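Local coordinates for conserved exported protein (Bacteroides fragilis, PDB 3CLW) that is of unknown function but probably hydrolyses O-glycosidic bonds, as a likely member of glycoside hydrolase family 30 with a TIM-barrel domain, at residues A27-F32 / A359-E364; E40-I45 / Q110-K115; L48-E53 / T66-N71; A116-G121 / Q174-N179. All coordinates share one frame; numbering follows the deposited sequence.

Interaction 1: residues A27-F32 / A359-E364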
# COMPACT_ATOMS: atom_id res chain seq x y z
N ALA A 27 5.70 5.00 8.12
CA ALA A 27 7.18 4.97 8.22
C ALA A 27 7.77 6.37 8.39
O ALA A 27 7.29 7.35 7.76
CB ALA A 27 7.76 4.30 7.03
N TRP A 28 8.79 6.46 9.25
CA TRP A 28 9.66 7.64 9.38
C TRP A 28 9.02 8.83 10.08
O TRP A 28 9.48 9.22 11.14
CB TRP A 28 10.23 8.07 8.03
CG TRP A 28 11.03 7.01 7.35
CD1 TRP A 28 11.58 5.87 7.90
CD2 TRP A 28 11.38 6.99 5.96
NE1 TRP A 28 12.25 5.15 6.92
CE2 TRP A 28 12.14 5.82 5.73
CE3 TRP A 28 11.14 7.87 4.89
CZ2 TRP A 28 12.64 5.50 4.47
CZ3 TRP A 28 11.68 7.54 3.62
CH2 TRP A 28 12.40 6.38 3.44
N ARG A 29 7.92 9.34 9.52
CA ARG A 29 7.35 10.63 9.93
C ARG A 29 6.30 10.59 11.04
O ARG A 29 6.24 11.50 11.87
CB ARG A 29 6.90 11.41 8.68
CG ARG A 29 8.11 11.53 7.75
CD ARG A 29 7.89 12.34 6.53
NE ARG A 29 7.47 11.55 5.39
CZ ARG A 29 8.26 11.06 4.44
NH1 ARG A 29 9.57 11.18 4.46
NH2 ARG A 29 7.69 10.42 3.44
N CYS A 30 5.51 9.53 11.07
CA CYS A 30 4.45 9.38 12.05
C CYS A 30 4.97 9.26 13.48
O CYS A 30 4.27 9.65 14.44
CB CYS A 30 3.55 8.19 11.67
SG CYS A 30 2.54 8.61 10.19
N ALA A 31 6.19 8.75 13.62
CA ALA A 31 6.83 8.77 14.94
C ALA A 31 6.92 10.21 15.47
O ALA A 31 6.74 10.45 16.67
CB ALA A 31 8.22 8.12 14.88
N PHE A 32 7.20 11.17 14.59
CA PHE A 32 7.34 12.57 15.02
C PHE A 32 5.98 13.21 15.21
O PHE A 32 5.74 13.82 16.23
CB PHE A 32 8.21 13.37 14.05
CG PHE A 32 9.63 12.92 14.05
CD1 PHE A 32 10.51 13.38 15.03
CD2 PHE A 32 10.08 11.98 13.11
CE1 PHE A 32 11.84 12.94 15.06
CE2 PHE A 32 11.41 11.56 13.12
CZ PHE A 32 12.28 12.04 14.10
N ALA A 359 2.00 7.75 4.32
CA ALA A 359 0.80 8.60 4.22
C ALA A 359 1.14 10.12 4.11
O ALA A 359 0.42 10.89 3.47
CB ALA A 359 -0.09 8.34 5.40
N VAL A 360 2.25 10.53 4.73
CA VAL A 360 2.66 11.93 4.75
C VAL A 360 4.08 12.04 4.20
O VAL A 360 4.88 11.05 4.21
CB VAL A 360 2.56 12.57 6.17
CG1 VAL A 360 1.15 12.46 6.72
CG2 VAL A 360 3.53 11.90 7.13
N SER A 361 4.38 13.22 3.67
CA SER A 361 5.61 13.48 2.96
C SER A 361 5.81 14.97 2.91
O SER A 361 4.84 15.73 3.03
CB SER A 361 5.52 12.95 1.52
OG SER A 361 6.73 13.21 0.79
N LEU A 362 7.05 15.39 2.72
CA LEU A 362 7.36 16.80 2.50
C LEU A 362 7.15 17.17 1.04
O LEU A 362 7.05 18.34 0.72
CB LEU A 362 8.79 17.12 2.94
CG LEU A 362 9.03 17.42 4.43
CD1 LEU A 362 8.69 16.25 5.34
CD2 LEU A 362 10.48 17.74 4.56
N GLY A 363 7.09 16.17 0.17
CA GLY A 363 6.95 16.37 -1.28
C GLY A 363 5.51 16.19 -1.69
O GLY A 363 4.66 15.92 -0.83
N GLU A 364 5.22 16.32 -2.98
CA GLU A 364 3.86 16.07 -3.50
C GLU A 364 3.84 14.69 -4.17
O GLU A 364 3.73 14.58 -5.39
CB GLU A 364 3.37 17.18 -4.45
CG GLU A 364 1.82 17.29 -4.52
CD GLU A 364 1.29 18.21 -5.67
OE1 GLU A 364 2.07 18.90 -6.36
OE2 GLU A 364 0.06 18.22 -5.89

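Interaction 2: residues E40-I45 / Q110-K115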
# COMPACT_ATOMS: atom_id res chain seq x y z
N GLU A 40 -4.70 18.85 17.72
CA GLU A 40 -5.72 19.06 16.71
C GLU A 40 -5.24 18.69 15.33
O GLU A 40 -6.04 18.26 14.52
CB GLU A 40 -6.21 20.49 16.69
CG GLU A 40 -7.35 20.73 17.68
CD GLU A 40 -8.03 22.10 17.49
OE1 GLU A 40 -8.16 22.83 18.51
OE2 GLU A 40 -8.43 22.45 16.33
N LYS A 41 -3.95 18.90 15.07
CA LYS A 41 -3.36 18.54 13.78
C LYS A 41 -3.19 17.01 13.60
O LYS A 41 -3.57 16.46 12.59
CB LYS A 41 -2.03 19.29 13.59
CG LYS A 41 -2.21 20.81 13.60
CD LYS A 41 -0.98 21.51 13.06
CE LYS A 41 -1.17 23.05 13.06
NZ LYS A 41 0.12 23.70 12.89
N LYS A 42 -2.60 16.35 14.60
CA LYS A 42 -2.61 14.88 14.76
C LYS A 42 -3.98 14.25 14.44
O LYS A 42 -4.10 13.28 13.63
CB LYS A 42 -2.31 14.56 16.24
CG LYS A 42 -0.91 14.21 16.51
CD LYS A 42 -0.49 14.48 17.92
CE LYS A 42 -1.14 13.64 18.98
NZ LYS A 42 -0.15 13.43 20.09
N GLU A 43 -5.02 14.80 15.09
CA GLU A 43 -6.38 14.29 14.97
C GLU A 43 -6.92 14.47 13.58
O GLU A 43 -7.57 13.57 13.04
CB GLU A 43 -7.30 14.97 15.96
CG GLU A 43 -6.70 14.96 17.32
CD GLU A 43 -7.40 14.09 18.30
OE1 GLU A 43 -7.56 12.87 18.03
OE2 GLU A 43 -7.80 14.64 19.36
N LYS A 44 -6.67 15.64 13.01
CA LYS A 44 -7.04 15.94 11.64
C LYS A 44 -6.40 14.97 10.63
O LYS A 44 -7.08 14.50 9.72
CB LYS A 44 -6.68 17.39 11.32
CG LYS A 44 -6.78 17.79 9.83
CD LYS A 44 -8.22 17.81 9.32
CE LYS A 44 -8.44 19.06 8.40
NZ LYS A 44 -9.90 19.43 8.26
N ILE A 45 -5.10 14.71 10.76
CA ILE A 45 -4.41 13.71 9.91
C ILE A 45 -5.12 12.35 10.08
O ILE A 45 -5.55 11.76 9.11
CB ILE A 45 -2.90 13.62 10.24
CG1 ILE A 45 -2.19 14.92 9.81
CG2 ILE A 45 -2.24 12.39 9.59
CD1 ILE A 45 -0.74 15.05 10.32
N GLN A 110 4.21 6.29 16.77
CA GLN A 110 3.54 5.29 15.95
C GLN A 110 2.40 4.59 16.70
O GLN A 110 1.36 4.28 16.11
CB GLN A 110 4.54 4.29 15.40
CG GLN A 110 5.41 4.84 14.31
CD GLN A 110 6.60 3.93 14.07
OE1 GLN A 110 7.64 4.11 14.70
NE2 GLN A 110 6.44 2.94 13.18
N GLN A 111 2.59 4.37 18.00
CA GLN A 111 1.53 3.78 18.81
C GLN A 111 0.35 4.73 18.95
O GLN A 111 -0.78 4.28 18.98
CB GLN A 111 2.02 3.34 20.19
CG GLN A 111 3.09 2.22 20.16
CD GLN A 111 3.46 1.79 21.55
OE1 GLN A 111 2.60 1.47 22.35
NE2 GLN A 111 4.73 1.81 21.86
N TRP A 112 0.61 6.03 19.02
CA TRP A 112 -0.47 7.03 18.99
C TRP A 112 -1.34 6.84 17.73
O TRP A 112 -2.54 6.85 17.82
CB TRP A 112 0.07 8.50 19.07
CG TRP A 112 -1.08 9.43 19.15
CD1 TRP A 112 -1.74 9.84 20.30
CD2 TRP A 112 -1.80 10.01 18.06
NE1 TRP A 112 -2.80 10.65 19.97
CE2 TRP A 112 -2.86 10.77 18.61
CE3 TRP A 112 -1.65 9.97 16.66
CZ2 TRP A 112 -3.76 11.49 17.81
CZ3 TRP A 112 -2.52 10.70 15.88
CH2 TRP A 112 -3.59 11.42 16.46
N PHE A 113 -0.70 6.73 16.56
CA PHE A 113 -1.40 6.48 15.29
C PHE A 113 -2.23 5.20 15.28
O PHE A 113 -3.36 5.20 14.78
CB PHE A 113 -0.44 6.52 14.09
CG PHE A 113 -0.31 7.85 13.52
CD1 PHE A 113 0.67 8.73 13.99
CD2 PHE A 113 -1.21 8.29 12.57
CE1 PHE A 113 0.75 10.02 13.51
CE2 PHE A 113 -1.13 9.56 12.08
CZ PHE A 113 -0.15 10.43 12.55
N MET A 114 -1.69 4.12 15.83
CA MET A 114 -2.50 2.88 16.03
C MET A 114 -3.76 3.17 16.84
O MET A 114 -4.86 2.79 16.44
CB MET A 114 -1.67 1.77 16.68
CG MET A 114 -0.46 1.29 15.82
SD MET A 114 0.61 0.05 16.59
CE MET A 114 -0.54 -1.33 16.66
N LYS A 115 -3.60 3.85 17.97
CA LYS A 115 -4.72 4.19 18.83
C LYS A 115 -5.75 5.09 18.13
O LYS A 115 -6.93 4.88 18.27
CB LYS A 115 -4.26 4.77 20.18

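Interaction 3: residues L48-E53 / T66-N71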
# COMPACT_ATOMS: atom_id res chain seq x y z
N LEU A 48 -8.33 12.25 8.15
CA LEU A 48 -8.11 12.13 6.68
C LEU A 48 -7.74 10.71 6.26
O LEU A 48 -8.07 10.28 5.17
CB LEU A 48 -7.02 13.11 6.18
CG LEU A 48 -7.39 14.63 6.18
CD1 LEU A 48 -6.14 15.52 6.24
CD2 LEU A 48 -8.28 15.00 5.01
N LEU A 49 -7.11 9.97 7.19
CA LEU A 49 -6.59 8.63 6.90
C LEU A 49 -7.63 7.53 7.11
O LEU A 49 -7.76 6.66 6.28
CB LEU A 49 -5.37 8.36 7.78
CG LEU A 49 -4.12 9.20 7.55
CD1 LEU A 49 -2.96 8.79 8.45
CD2 LEU A 49 -3.70 9.08 6.13
N PHE A 50 -8.39 7.62 8.22
CA PHE A 50 -9.11 6.47 8.77
C PHE A 50 -10.63 6.61 8.90
O PHE A 50 -11.32 5.59 8.91
CB PHE A 50 -8.56 6.11 10.16
CG PHE A 50 -7.09 5.89 10.17
CD1 PHE A 50 -6.51 4.93 9.30
CD2 PHE A 50 -6.27 6.62 11.03
CE1 PHE A 50 -5.13 4.73 9.29
CE2 PHE A 50 -4.89 6.42 11.04
CZ PHE A 50 -4.31 5.46 10.17
N LYS A 51 -11.12 7.84 9.01
CA LYS A 51 -12.49 8.05 9.48
C LYS A 51 -13.46 7.95 8.32
O LYS A 51 -13.38 8.71 7.37
CB LYS A 51 -12.61 9.41 10.21
CG LYS A 51 -13.92 9.60 10.97
CD LYS A 51 -13.87 10.89 11.76
CE LYS A 51 -15.11 11.09 12.62
NZ LYS A 51 -14.97 12.36 13.41
N ARG A 52 -14.34 6.96 8.37
CA ARG A 52 -15.29 6.76 7.28
C ARG A 52 -16.61 7.52 7.58
O ARG A 52 -17.58 6.93 8.04
CB ARG A 52 -15.52 5.26 7.03
CG ARG A 52 -15.84 4.88 5.57
CD ARG A 52 -17.28 5.15 5.23
NE ARG A 52 -17.55 4.91 3.81
CZ ARG A 52 -18.76 4.98 3.27
NH1 ARG A 52 -19.80 5.31 4.01
NH2 ARG A 52 -18.92 4.80 1.97
N GLU A 53 -16.61 8.82 7.33
CA GLU A 53 -17.77 9.69 7.58
C GLU A 53 -17.86 10.74 6.50
O GLU A 53 -16.89 11.03 5.78
CB GLU A 53 -17.65 10.43 8.92
CG GLU A 53 -17.39 9.53 10.11
CD GLU A 53 -18.49 9.55 11.15
OE1 GLU A 53 -19.28 8.58 11.21
OE2 GLU A 53 -18.54 10.54 11.91
N THR A 66 -8.35 1.05 5.30
CA THR A 66 -8.87 -0.10 5.99
C THR A 66 -7.79 -1.10 6.38
O THR A 66 -8.11 -2.20 6.85
CB THR A 66 -9.99 -0.78 5.15
OG1 THR A 66 -9.59 -0.83 3.79
CG2 THR A 66 -11.28 0.03 5.24
N ASN A 67 -6.54 -0.74 6.17
CA ASN A 67 -5.38 -1.38 6.78
C ASN A 67 -4.41 -0.24 7.09
O ASN A 67 -4.55 0.86 6.53
CB ASN A 67 -4.74 -2.41 5.84
CG ASN A 67 -3.46 -3.05 6.41
OD1 ASN A 67 -3.49 -3.84 7.36
ND2 ASN A 67 -2.33 -2.73 5.82
N TRP A 68 -3.47 -0.48 8.01
CA TRP A 68 -2.41 0.52 8.33
C TRP A 68 -1.10 -0.23 8.50
O TRP A 68 -1.06 -1.23 9.23
CB TRP A 68 -2.74 1.29 9.61
CG TRP A 68 -1.76 2.41 10.04
CD1 TRP A 68 -1.09 2.51 11.24
CD2 TRP A 68 -1.43 3.59 9.30
NE1 TRP A 68 -0.36 3.67 11.30
CE2 TRP A 68 -0.55 4.36 10.12
CE3 TRP A 68 -1.77 4.07 8.02
CZ2 TRP A 68 0.02 5.58 9.68
CZ3 TRP A 68 -1.22 5.29 7.59
CH2 TRP A 68 -0.33 6.03 8.42
N ARG A 69 -0.06 0.20 7.79
CA ARG A 69 1.21 -0.51 7.86
C ARG A 69 2.15 0.16 8.89
O ARG A 69 2.51 1.33 8.74
CB ARG A 69 1.89 -0.62 6.49
CG ARG A 69 1.09 -1.39 5.42
CD ARG A 69 1.75 -1.29 4.03
NE ARG A 69 3.14 -1.73 4.05
CZ ARG A 69 3.56 -2.96 3.72
NH1 ARG A 69 2.72 -3.91 3.30
NH2 ARG A 69 4.86 -3.23 3.80
N VAL A 70 2.52 -0.60 9.92
CA VAL A 70 3.38 -0.13 11.00
C VAL A 70 4.84 -0.64 10.85
O VAL A 70 5.08 -1.86 10.78
CB VAL A 70 2.77 -0.53 12.37
CG1 VAL A 70 3.70 -0.15 13.55
CG2 VAL A 70 1.41 0.11 12.52
N ASN A 71 5.78 0.29 10.78
CA ASN A 71 7.20 -0.02 10.70
C ASN A 71 7.76 -0.36 12.08
O ASN A 71 8.02 0.52 12.91
CB ASN A 71 7.99 1.18 10.11
CG ASN A 71 9.48 0.85 9.84
OD1 ASN A 71 10.32 1.73 9.84
ND2 ASN A 71 9.79 -0.41 9.63

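Interaction 4: residues A116-G121 / Q174-N179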
# COMPACT_ATOMS: atom_id res chain seq x y z
N ALA A 116 -5.28 6.04 17.34
CA ALA A 116 -6.15 6.98 16.61
C ALA A 116 -6.95 6.28 15.52
O ALA A 116 -8.11 6.62 15.30
CB ALA A 116 -5.33 8.09 16.01
N ALA A 117 -6.30 5.36 14.81
CA ALA A 117 -6.96 4.51 13.83
C ALA A 117 -8.07 3.68 14.47
O ALA A 117 -9.21 3.70 13.99
CB ALA A 117 -5.93 3.58 13.15
N ARG A 118 -7.75 2.96 15.54
CA ARG A 118 -8.74 2.09 16.19
C ARG A 118 -9.94 2.93 16.65
O ARG A 118 -11.09 2.55 16.42
CB ARG A 118 -8.12 1.31 17.35
CG ARG A 118 -9.08 0.32 18.04
CD ARG A 118 -8.37 -0.49 19.13
NE ARG A 118 -7.74 0.37 20.12
CZ ARG A 118 -6.96 -0.07 21.11
NH1 ARG A 118 -6.71 -1.37 21.22
NH2 ARG A 118 -6.42 0.79 21.97
N GLU A 119 -9.65 4.09 17.24
CA GLU A 119 -10.67 5.06 17.70
C GLU A 119 -11.64 5.44 16.60
O GLU A 119 -12.82 5.72 16.87
CB GLU A 119 -9.96 6.32 18.18
CG GLU A 119 -10.49 6.89 19.45
CD GLU A 119 -9.71 8.14 19.87
OE1 GLU A 119 -8.72 8.01 20.66
OE2 GLU A 119 -10.09 9.25 19.40
N ARG A 120 -11.15 5.46 15.36
CA ARG A 120 -11.95 5.77 14.20
C ARG A 120 -12.50 4.53 13.49
O ARG A 120 -12.98 4.61 12.34
CB ARG A 120 -11.15 6.66 13.26
CG ARG A 120 -10.98 8.06 13.83
CD ARG A 120 -9.72 8.70 13.35
NE ARG A 120 -9.59 10.06 13.87
CZ ARG A 120 -9.12 10.38 15.07
NH1 ARG A 120 -8.72 9.41 15.89
NH2 ARG A 120 -9.04 11.67 15.43
N GLY A 121 -12.44 3.38 14.16
CA GLY A 121 -13.11 2.18 13.66
C GLY A 121 -12.26 1.36 12.68
O GLY A 121 -12.79 0.52 11.96
N GLN A 174 -2.97 -5.79 23.70
CA GLN A 174 -3.48 -4.44 23.89
C GLN A 174 -4.72 -4.11 23.05
O GLN A 174 -5.15 -2.97 23.02
CB GLN A 174 -2.39 -3.45 23.50
CG GLN A 174 -1.10 -3.67 24.21
CD GLN A 174 -0.99 -2.84 25.42
OE1 GLN A 174 -1.54 -3.16 26.48
NE2 GLN A 174 -0.27 -1.73 25.27
N GLY A 175 -5.27 -5.08 22.34
CA GLY A 175 -6.48 -4.85 21.58
C GLY A 175 -6.28 -4.40 20.14
O GLY A 175 -7.24 -3.95 19.50
N PHE A 176 -5.06 -4.52 19.61
CA PHE A 176 -4.84 -4.17 18.21
C PHE A 176 -4.79 -5.43 17.31
O PHE A 176 -4.05 -6.37 17.59
CB PHE A 176 -3.59 -3.30 18.04
CG PHE A 176 -3.63 -1.99 18.82
CD1 PHE A 176 -2.96 -1.88 20.05
CD2 PHE A 176 -4.31 -0.88 18.33
CE1 PHE A 176 -2.96 -0.67 20.78
CE2 PHE A 176 -4.31 0.34 19.04
CZ PHE A 176 -3.65 0.43 20.27
N HIS A 177 -5.59 -5.48 16.24
CA HIS A 177 -5.62 -6.71 15.39
C HIS A 177 -4.48 -6.63 14.40
O HIS A 177 -4.65 -6.16 13.30
CB HIS A 177 -6.95 -6.92 14.67
CG HIS A 177 -8.12 -6.98 15.60
ND1 HIS A 177 -9.40 -6.62 15.21
CD2 HIS A 177 -8.21 -7.31 16.91
CE1 HIS A 177 -10.22 -6.76 16.24
NE2 HIS A 177 -9.52 -7.18 17.28
N VAL A 178 -3.30 -7.02 14.85
CA VAL A 178 -2.15 -7.14 13.98
C VAL A 178 -2.34 -8.46 13.26
O VAL A 178 -2.08 -9.53 13.82
CB VAL A 178 -0.87 -7.17 14.80
CG1 VAL A 178 0.36 -7.31 13.87
CG2 VAL A 178 -0.81 -5.93 15.72
N ASN A 179 -2.80 -8.37 12.02
CA ASN A 179 -3.17 -9.57 11.28
C ASN A 179 -2.10 -10.08 10.32
O ASN A 179 -2.21 -11.20 9.81
CB ASN A 179 -4.48 -9.32 10.53
CG ASN A 179 -5.62 -8.96 11.47
OD1 ASN A 179 -5.75 -9.53 12.56
ND2 ASN A 179 -6.44 -7.99 11.07
O HOH W 1 -4.65 -0.26 24.08

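Interaction 1: residues A27-F32 / A359-E364
Arg29 and Val360 bring together two distant parts of the chain at the TIM barrel: the turn between strand 6-25 and helix 30-36, and short strand 360-361, which follows barrel strand 353-356. The bond between them is a side-on arginine grip on a single backbone carbonyl. Arg29 NE donates to Val360 O at 2.9 Å, and Arg29 NH2 reaches the same Val360 O at 3.0 Å. The oxygen lies in the guanidinium plane, yet the two donors meet it differently: NH2 lies on a lone pair in the carbonyl plane, whereas NE sits above that plane. The paired bonds from NE and NH2 fix the turn of the flat group about CD-NE. Val360 O also accepts from Thr358 OG1.

The arginine's aliphatic part packs beside these bonds. Its CB meets Val360 CG2 at 3.7 Å, and the bend at chi3 (-93°) turns the guanidinium back toward the strand after CD has passed Leu362 CD1 at 4.2 Å. Ser361 presents its backbone to the arginine, with CA 3.6 Å from Arg29 NE. Its hydroxyl hydrogen-bonds Asp365 OD1 and also closes an ST turn, in which Gly363 N donates to Ser361 OG at 3.0 Å with an N-H...O angle of 161°.

Interaction 2: residues E40-I45 / Q110-K115
Lys42 lays its side chain over one face of the Trp112 indole, running from the six-membered ring to the five-membered one. Its CB begins the overlap 3.4 Å from Trp112 CH2; further along, CE lies 3.4 Å from Trp112 CE2, near the bond shared by the two rings. Bends at chi3 and chi4 keep the chain close to the indole and bring the ammonium above the pyrrole part: NZ stands 3.9 Å from the centroid of the Trp112 five-membered ring and only 12° off its normal, a cation-pi contact joined by a CH-pi contact from CE. The ammonium also donates to Gly34 O in helix 30-36, so it has both a carbonyl and the indole face as partners.

Trp112 reaches across because its CG is anti to the backbone N (chi1 -175°), which sends the indole toward helix 39-50. There its CH2 approaches Glu43 N at 3.9 Å. The Glu43 carboxylate is turned steeply to the ring, with OE1 4.0 Å from Trp112 CZ2, and OE1 forms a salt bridge with Arg120.

Deeper in the interface, Ile45 CG2 touches the edge of the Phe113 ring, 3.9 Å from CE2, in purely apolar packing. The axes of the two helical segments stay 11.0 Å apart and cross at -56°, a spacing bridged by large side chains, Trp112 and Phe113 above all. Helices packed side by side through such residues, with barrel strand 68-71 beneath them, are typical of the outer helical layer of a TIM barrel.

Interaction 3: residues L48-E53 / T66-N71
Phe50 and Trp68 form a T-shaped, edge-to-face pair, with ring planes at 89° and the centroid of the Phe50 ring 5.1 Å from that of the Trp68 six-membered ring. Phe50 supplies the edge. Its CZ comes down on the indole 3.5 Å from Trp68 CD2, on the CD2-CE3 side of the six-membered ring, and CE1 follows at 3.7 Å from Trp68 CE3. The hydrogens on this rim of the phenyl ring thus face the pi cloud of the indole, a favourable quadrupolar geometry that needs no polar group.

Leu49 reaches the outer end of the same indole. Its CD1 lies 3.8 Å from Trp68 CH2 and 4.0 Å from Trp68 CZ3, approaching obliquely, while its CB sits over the centre of the Phe50 ring. Leu49 therefore touches both aromatic rings and fills the angle between them. The indole is presented to this helix end by a chi1 of -177°, with CG opposite the backbone N, and all three side chains are buried without a hydrogen bond joining the two segments.

The contact ties the last turn of helix 39-50, just before Lys51 leaves helical geometry, to Trp68 of strand 68-71, the next strand in the chain. Helix 108-119 also packs here, with Phe113 against Leu49 and Trp68, and Ala117 against Phe50. Ala24 of strand 6-25 and Phe125 of strand 125-128 also pack on Trp68, so the indole lies in the layer between the barrel strands and the surrounding helices.

Interaction 4: residues A116-G121 / Q174-N179
Stacking joins Arg118 and Phe176: the guanidinium lies nearly flat on the phenyl ring, planes 13° apart, with Arg118 CZ 3.7 Å from the Phe176 ring centroid, a cation-pi contact. Arg118 NH2 comes as near as 3.3 Å to Phe176 CZ. The group gets there by an extended start, CG anti to the backbone N (chi1 -177°), followed by a bend at chi3.

Hydrogen bonds fix the same guanidinium at its edge. Arg118 NH1 donates to Gln174 O at 2.9 Å and to Gly175 O at 3.1 Å; both oxygens are near the guanidinium plane, but NH1 stands far above the carbonyl plane of Gly175. One water completes the set, accepting from Arg118 NH2 at 2.9 Å and donating to Gln174 O. The ring face and the edge bonds together fix the guanidinium's orientation.

Gly175 O has a second donor in Asn123 ND2. Gly175 and Gly121, both at positive phi, each end a helix in a Schellman motif, a common way of ending a helix. The arginine of helix 108-119 thus fastens the C-terminal cap of helix 157-173, which leads into barrel strand 178-182 of the TIM barrel.

Interactions 2 and 3 are buried, whereas 1 and 4 are only partly so. Their chemistry follows: both partly buried contacts rely on an arginine bonded to backbone carbonyls, interaction 3 is wholly apolar and aromatic, and interaction 2 grades from lysine-indole contact to apolar packing. Helix 39-50 serves both 2 and 3, while helix 108-119 serves 2 and 4. Cys30 of interaction 1, Phe113 of interaction 2 and Trp68 of interaction 3 pack together, and Phe50 and Ala117 join interactions 3 and 4. A salt bridge between Glu43 and Arg120 connects 2 with 4. Interactions 1 and 4 do not touch, their nearest atoms being about 10 Å apart.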